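PDB 3ZXK: HIAXHD3, which hydrolyses alpha-L-arabinofuranosyl side chains, probably those of arabinoxylan, as a family 43 glycoside hydrolase whose engineered active site also confers endo-xylanase activity. Local coordinates for residues A[57-62]-A[129-134]; A[62-67]-A[108-113]. All blocks are in the same frame, centred on the assembly; numbering follows the deposited sequence.

Interaction 1. Residues A[57-62]-A[129-134]; sequences THSVPR and WNWQHT
T57 OG1 lies anti to its own backbone N (chi1 -167°), while W131 CG is set beside its backbone N, anti to the carbonyl carbon, and the indole then turns to bring NE1 to the threonine hydroxyl. W131 NE1 donates to T57 OG1 over 2.9 Å, a bent bond with an N-H...O angle of 137° and the oxygen tilted 19° out of the indole plane. One hydroxyl therefore satisfies the polar atom of a buried tryptophan. The methyl of the same threonine serves a second indole: T57 CG2 sits over the centre of the W129 ring system, 3.6 Å from the centroid of its six-membered ring, a CH-pi contact made almost along the ring normal.

W131 has more of its surface buried by this contact than any other residue. S59 lies across one face of its indole, with S59 CA 3.7 Å from the six-membered ring centroid, while S59 OG approaches W131 CH2 to 3.2 Å on that face. H58 O joins them farther along, 3.2 Å from W131 CD1. At the foot of the side chain, P61 CD packs on W131 CB at 3.7 Å. The backbone oxygen S59 O is buried in this packing without a hydrogen-bonding partner.

Opposite G41 the pair S59 and V60 makes a classic beta bulge, and the chain changes direction at S59. The contact thus joins consecutive blades of the five-bladed beta-propeller typical of family 43, linking outermost strand 54-58 to the approach to outermost strand 132-137, with F97 of strand 96-103 against both indoles and S112 of strand 106-113 beside them.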
loop_
_atom_site.group_PDB
_atom_site.type_symbol
_atom_site.label_atom_id
_atom_site.label_comp_id
_atom_site.label_asym_id
_atom_site.label_seq_id
_atom_site.Cartn_x
_atom_site.Cartn_y
_atom_site.Cartn_z
ATOM N N THR A 57 -3.619 -10.216 -4.750
ATOM C CA THR A 57 -4.868 -9.624 -5.255
ATOM C C THR A 57 -5.070 -8.231 -4.667
ATOM O O THR A 57 -4.290 -7.800 -3.815
ATOM C CB THR A 57 -6.109 -10.565 -4.982
ATOM O OG1 THR A 57 -7.255 -10.115 -5.732
ATOM C CG2 THR A 57 -6.468 -10.646 -3.497
ATOM N N HIS A 58 -6.099 -7.529 -5.123
ATOM C CA HIS A 58 -6.527 -6.286 -4.480
ATOM C C HIS A 58 -8.010 -6.394 -4.252
ATOM O O HIS A 58 -8.748 -6.836 -5.134
ATOM C CB HIS A 58 -6.322 -5.077 -5.377
ATOM C CG HIS A 58 -4.900 -4.567 -5.454
ATOM N ND1 HIS A 58 -3.924 -5.206 -6.147
ATOM C CD2 HIS A 58 -4.318 -3.429 -4.906
ATOM C CE1 HIS A 58 -2.783 -4.478 -6.090
ATOM N NE2 HIS A 58 -3.013 -3.403 -5.322
ATOM N N SER A 59 -8.480 -5.964 -3.085
ATOM C CA SER A 59 -9.929 -6.098 -2.758
ATOM C C SER A 59 -10.840 -5.102 -3.485
ATOM O O SER A 59 -12.035 -5.344 -3.585
ATOM C CB SER A 59 -10.138 -5.937 -1.251
ATOM O OG SER A 59 -9.535 -6.998 -0.564
ATOM N N VAL A 60 -10.262 -3.987 -3.949
ATOM C CA VAL A 60 -11.074 -2.967 -4.634
ATOM C C VAL A 60 -10.495 -2.737 -6.034
ATOM O O VAL A 60 -9.655 -1.861 -6.248
ATOM C CB VAL A 60 -11.171 -1.682 -3.781
ATOM C CG1 VAL A 60 -12.124 -0.670 -4.424
ATOM C CG2 VAL A 60 -11.664 -1.995 -2.378
ATOM N N PRO A 61 -10.929 -3.537 -7.010
ATOM C CA PRO A 61 -10.285 -3.453 -8.327
ATOM C C PRO A 61 -10.418 -2.102 -9.013
ATOM O O PRO A 61 -9.551 -1.770 -9.828
ATOM C CB PRO A 61 -10.957 -4.572 -9.135
ATOM C CG PRO A 61 -12.115 -5.069 -8.319
ATOM C CD PRO A 61 -11.764 -4.751 -6.882
ATOM N N ARG A 62 -11.479 -1.354 -8.732
ATOM C CA ARG A 62 -11.582 0.033 -9.205
ATOM C C ARG A 62 -12.321 0.755 -8.102
ATOM O O ARG A 62 -13.307 0.227 -7.589
ATOM C CB ARG A 62 -12.356 0.123 -10.516
ATOM C CG ARG A 62 -12.522 1.538 -11.040
ATOM C CD ARG A 62 -13.163 1.518 -12.419
ATOM N NE ARG A 62 -13.342 2.877 -12.939
ATOM C CZ ARG A 62 -12.445 3.520 -13.677
ATOM N NH1 ARG A 62 -11.305 2.914 -14.028
ATOM N NH2 ARG A 62 -12.692 4.769 -14.068
ATOM N N TRP A 129 -9.877 -15.344 -7.430
ATOM C CA TRP A 129 -10.168 -14.024 -6.880
ATOM C C TRP A 129 -11.071 -13.306 -7.847
ATOM O O TRP A 129 -10.797 -13.260 -9.055
ATOM C CB TRP A 129 -8.898 -13.198 -6.741
ATOM C CG TRP A 129 -7.894 -13.745 -5.780
ATOM C CD1 TRP A 129 -6.654 -14.311 -6.083
ATOM C CD2 TRP A 129 -7.978 -13.745 -4.323
ATOM N NE1 TRP A 129 -5.981 -14.645 -4.940
ATOM C CE2 TRP A 129 -6.735 -14.356 -3.843
ATOM C CE3 TRP A 129 -8.968 -13.382 -3.388
ATOM C CZ2 TRP A 129 -6.474 -14.515 -2.486
ATOM C CZ3 TRP A 129 -8.687 -13.549 -2.026
ATOM C CH2 TRP A 129 -7.472 -14.113 -1.592
ATOM N N ASN A 130 -12.166 -12.759 -7.334
ATOM C CA ASN A 130 -13.109 -12.034 -8.155
ATOM C C ASN A 130 -13.875 -11.103 -7.251
ATOM O O ASN A 130 -14.847 -11.520 -6.647
ATOM C CB ASN A 130 -14.083 -13.012 -8.820
ATOM C CG ASN A 130 -15.072 -12.335 -9.759
ATOM O OD1 ASN A 130 -15.072 -11.117 -9.919
ATOM N ND2 ASN A 130 -15.940 -13.139 -10.369
ATOM N N TRP A 131 -13.415 -9.858 -7.129
ATOM C CA TRP A 131 -13.986 -8.967 -6.121
ATOM C C TRP A 131 -15.113 -8.141 -6.671
ATOM O O TRP A 131 -14.992 -7.568 -7.749
ATOM C CB TRP A 131 -12.874 -8.041 -5.644
ATOM C CG TRP A 131 -11.790 -8.774 -4.914
ATOM C CD1 TRP A 131 -10.625 -9.361 -5.436
ATOM C CD2 TRP A 131 -11.748 -9.030 -3.482
ATOM N NE1 TRP A 131 -9.890 -9.922 -4.434
ATOM C CE2 TRP A 131 -10.507 -9.763 -3.235
ATOM C CE3 TRP A 131 -12.583 -8.707 -2.408
ATOM C CZ2 TRP A 131 -10.145 -10.184 -1.944
ATOM C CZ3 TRP A 131 -12.208 -9.108 -1.108
ATOM C CH2 TRP A 131 -11.018 -9.839 -0.888
ATOM N N GLN A 132 -16.225 -8.077 -5.927
ATOM C CA GLN A 132 -17.376 -7.277 -6.361
ATOM C C GLN A 132 -17.864 -6.450 -5.198
ATOM O O GLN A 132 -17.786 -6.891 -4.042
ATOM C CB GLN A 132 -18.536 -8.183 -6.805
ATOM C CG GLN A 132 -18.215 -9.193 -7.904
ATOM C CD GLN A 132 -18.053 -8.567 -9.265
ATOM O OE1 GLN A 132 -18.614 -7.496 -9.556
ATOM N NE2 GLN A 132 -17.292 -9.241 -10.132
ATOM N N HIS A 133 -18.419 -5.279 -5.501
ATOM C CA HIS A 133 -19.052 -4.436 -4.495
ATOM C C HIS A 133 -20.360 -5.075 -4.047
ATOM O O HIS A 133 -21.249 -5.328 -4.864
ATOM C CB HIS A 133 -19.284 -3.070 -5.098
ATOM C CG HIS A 133 -19.962 -2.113 -4.175
ATOM N ND1 HIS A 133 -20.924 -1.267 -4.591
ATOM C CD2 HIS A 133 -19.823 -1.919 -2.814
ATOM C CE1 HIS A 133 -21.360 -0.541 -3.549
ATOM N NE2 HIS A 133 -20.693 -0.943 -2.457
ATOM N N THR A 134 -20.476 -5.336 -2.755
ATOM C CA THR A 134 -21.543 -6.175 -2.231
ATOM C C THR A 134 -22.545 -5.360 -1.392
ATOM O O THR A 134 -23.748 -5.648 -1.377
ATOM C CB THR A 134 -20.925 -7.371 -1.442
ATOM O OG1 THR A 134 -20.108 -8.162 -2.324
ATOM C CG2 THR A 134 -21.988 -8.246 -0.773
#

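Interaction 2. Residues A[62-67]-A[108-113]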
loop_
_atom_site.group_PDB
_atom_site.type_symbol
_atom_site.label_atom_id
_atom_site.label_comp_id
_atom_site.label_asym_id
_atom_site.label_seq_id
_atom_site.Cartn_x
_atom_site.Cartn_y
_atom_site.Cartn_z
ATOM N N ARG A 62 -11.479 -1.354 -8.732
ATOM C CA ARG A 62 -11.582 0.033 -9.205
ATOM C C ARG A 62 -12.321 0.755 -8.102
ATOM O O ARG A 62 -13.307 0.227 -7.589
ATOM C CB ARG A 62 -12.356 0.123 -10.516
ATOM C CG ARG A 62 -12.522 1.538 -11.040
ATOM C CD ARG A 62 -13.163 1.518 -12.419
ATOM N NE ARG A 62 -13.342 2.877 -12.939
ATOM C CZ ARG A 62 -12.445 3.520 -13.677
ATOM N NH1 ARG A 62 -11.305 2.914 -14.028
ATOM N NH2 ARG A 62 -12.692 4.769 -14.068
ATOM N N LEU A 63 -11.861 1.944 -7.730
ATOM C CA LEU A 63 -12.417 2.656 -6.583
ATOM C C LEU A 63 -13.806 3.127 -6.967
ATOM O O LEU A 63 -13.971 3.775 -7.975
ATOM C CB LEU A 63 -11.504 3.839 -6.197
ATOM C CG LEU A 63 -10.010 3.457 -6.034
ATOM C CD1 LEU A 63 -9.206 4.643 -5.504
ATOM C CD2 LEU A 63 -9.826 2.271 -5.091
ATOM N N ASN A 64 -14.805 2.801 -6.150
ATOM C CA ASN A 64 -16.202 3.144 -6.419
ATOM C C ASN A 64 -16.791 4.118 -5.405
ATOM O O ASN A 64 -17.987 4.076 -5.103
ATOM C CB ASN A 64 -17.040 1.859 -6.469
ATOM C CG ASN A 64 -17.126 1.142 -5.113
ATOM O OD1 ASN A 64 -16.127 1.004 -4.389
ATOM N ND2 ASN A 64 -18.322 0.650 -4.788
ATOM N N PHE A 65 -15.965 5.020 -4.925
ATOM C CA PHE A 65 -16.328 5.850 -3.790
ATOM C C PHE A 65 -16.801 7.239 -4.182
ATOM O O PHE A 65 -17.094 8.065 -3.314
ATOM C CB PHE A 65 -15.156 5.975 -2.831
ATOM C CG PHE A 65 -14.452 4.677 -2.550
ATOM C CD1 PHE A 65 -15.178 3.577 -2.103
ATOM C CD2 PHE A 65 -13.069 4.555 -2.708
ATOM C CE1 PHE A 65 -14.546 2.370 -1.806
ATOM C CE2 PHE A 65 -12.434 3.345 -2.413
ATOM C CZ PHE A 65 -13.171 2.245 -1.990
ATOM N N GLY A 66 -16.884 7.514 -5.479
ATOM C CA GLY A 66 -17.310 8.829 -5.938
ATOM C C GLY A 66 -16.558 9.295 -7.161
ATOM O O GLY A 66 -15.496 8.768 -7.508
ATOM N N SER A 67 -17.114 10.300 -7.829
ATOM C CA SER A 67 -16.579 10.740 -9.118
ATOM C C SER A 67 -15.193 11.386 -9.007
ATOM O O SER A 67 -14.439 11.370 -9.963
ATOM C CB SER A 67 -17.559 11.676 -9.823
ATOM O OG SER A 67 -17.917 12.759 -8.985
ATOM N N TYR A 108 -17.994 0.640 2.755
ATOM C CA TYR A 108 -18.171 -0.154 1.533
ATOM C C TYR A 108 -17.717 -1.572 1.805
ATOM O O TYR A 108 -16.675 -1.758 2.459
ATOM C CB TYR A 108 -17.320 0.435 0.397
ATOM C CG TYR A 108 -17.794 1.801 -0.007
ATOM C CD1 TYR A 108 -17.376 2.957 0.679
ATOM C CD2 TYR A 108 -18.675 1.950 -1.076
ATOM C CE1 TYR A 108 -17.840 4.215 0.320
ATOM C CE2 TYR A 108 -19.127 3.213 -1.465
ATOM C CZ TYR A 108 -18.712 4.333 -0.760
ATOM O OH TYR A 108 -19.179 5.574 -1.136
ATOM N N LEU A 109 -18.513 -2.552 1.363
ATOM C CA LEU A 109 -18.156 -3.954 1.456
ATOM C C LEU A 109 -17.859 -4.498 0.075
ATOM O O LEU A 109 -18.691 -4.396 -0.822
ATOM C CB LEU A 109 -19.306 -4.770 2.055
ATOM C CG LEU A 109 -19.149 -6.276 1.950
ATOM C CD1 LEU A 109 -17.894 -6.758 2.680
ATOM C CD2 LEU A 109 -20.413 -6.933 2.501
ATOM N N TRP A 110 -16.661 -5.059 -0.079
ATOM C CA TRP A 110 -16.283 -5.781 -1.283
ATOM C C TRP A 110 -15.991 -7.207 -0.907
ATOM O O TRP A 110 -15.367 -7.455 0.146
ATOM C CB TRP A 110 -15.034 -5.164 -1.894
ATOM C CG TRP A 110 -15.273 -3.910 -2.691
ATOM C CD1 TRP A 110 -15.535 -2.612 -2.216
ATOM C CD2 TRP A 110 -15.274 -3.813 -4.149
ATOM N NE1 TRP A 110 -15.677 -1.740 -3.263
ATOM C CE2 TRP A 110 -15.532 -2.417 -4.471
ATOM C CE3 TRP A 110 -15.094 -4.727 -5.187
ATOM C CZ2 TRP A 110 -15.597 -1.967 -5.793
ATOM C CZ3 TRP A 110 -15.166 -4.274 -6.511
ATOM C CH2 TRP A 110 -15.398 -2.920 -6.808
ATOM N N THR A 111 -16.494 -8.167 -1.694
ATOM C CA THR A 111 -16.258 -9.578 -1.357
ATOM C C THR A 111 -15.725 -10.354 -2.547
ATOM O O THR A 111 -15.927 -9.970 -3.686
ATOM C CB THR A 111 -17.520 -10.305 -0.837
ATOM O OG1 THR A 111 -18.502 -10.316 -1.867
ATOM C CG2 THR A 111 -18.101 -9.612 0.420
ATOM N N SER A 112 -15.060 -11.465 -2.263
ATOM C CA SER A 112 -14.618 -12.399 -3.292
ATOM C C SER A 112 -14.784 -13.824 -2.800
ATOM O O SER A 112 -14.530 -14.102 -1.634
ATOM C CB SER A 112 -13.126 -12.175 -3.615
ATOM O OG SER A 112 -12.642 -13.194 -4.511
ATOM N N PRO A 113 -15.130 -14.754 -3.709
ATOM C CA PRO A 113 -15.061 -16.160 -3.307
ATOM C C PRO A 113 -13.604 -16.560 -3.008
ATOM O O PRO A 113 -12.673 -15.879 -3.444
ATOM C CB PRO A 113 -15.578 -16.888 -4.556
ATOM C CG PRO A 113 -15.193 -16.014 -5.689
ATOM C CD PRO A 113 -15.459 -14.619 -5.147
#
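Y108 offers the face of its phenol ring to F65, whose edge points into it in a T-shaped stack. The ring centroids are 4.8 Å apart and the planes meet at 63°. F65 CD1 is the atom that lands over the centre of the tyrosine ring, 3.6 Å from Y108 CD1, and F65 CE1 follows toward the root of the ring, 3.8 Å from Y108 CG. I83 and V103 pack on the phenylalanine from outside the two segments.

Two residues farther along the strand, W110 points its side chain to the same side as Y108, as alternation in a beta strand requires. Both belong to strand 106-113, an inner strand of a four-stranded antiparallel sheet in the family 43 catalytic domain, a fold known as a five-bladed beta-propeller; the irregular segment 62-67 lies against that side of it. Here W110 NE1 donates to N64 OD1 over 3.0 Å. The oxygen is in the indole plane, whereas the N-H comes from above the carbonyl plane of the asparagine, and the N-H...O angle is 140°. Amide and indole planes stand nearly perpendicular. N64 CG sits between the backbone N and the carbonyl carbon (chi1 66°), a position that brings it within 3.5 Å of W110 CZ2. R62 O adds a contact at the six-membered ring of the indole, 3.6 Å from W110 CZ2, while H133 of strand 132-137 meets the W110 ring and touches N64.

In the fold
Read from the N terminus, the chain comes to the end of strand 54-58 within 57-62 and, sharing R62, runs on into 62-67. Strands 87-91, 96-103 and 106-113 then build most of the next sheet. On the last of these, 108-113 returns to 62-67, and interaction 2 closes the inner loop. The chain continues to 129-134, where interaction 1 closes the wider loop, so the second contact is nested within the first. Their centres are about 7 Å apart. Strands 106-113 and 132-137 pair side by side, and T134 N probably donates a hydrogen bond to L109 O, 2.8 Å away. Together they tie the end of strand 54-58 and the loop after it to strand 106-113 and to the approach to strand 132-137.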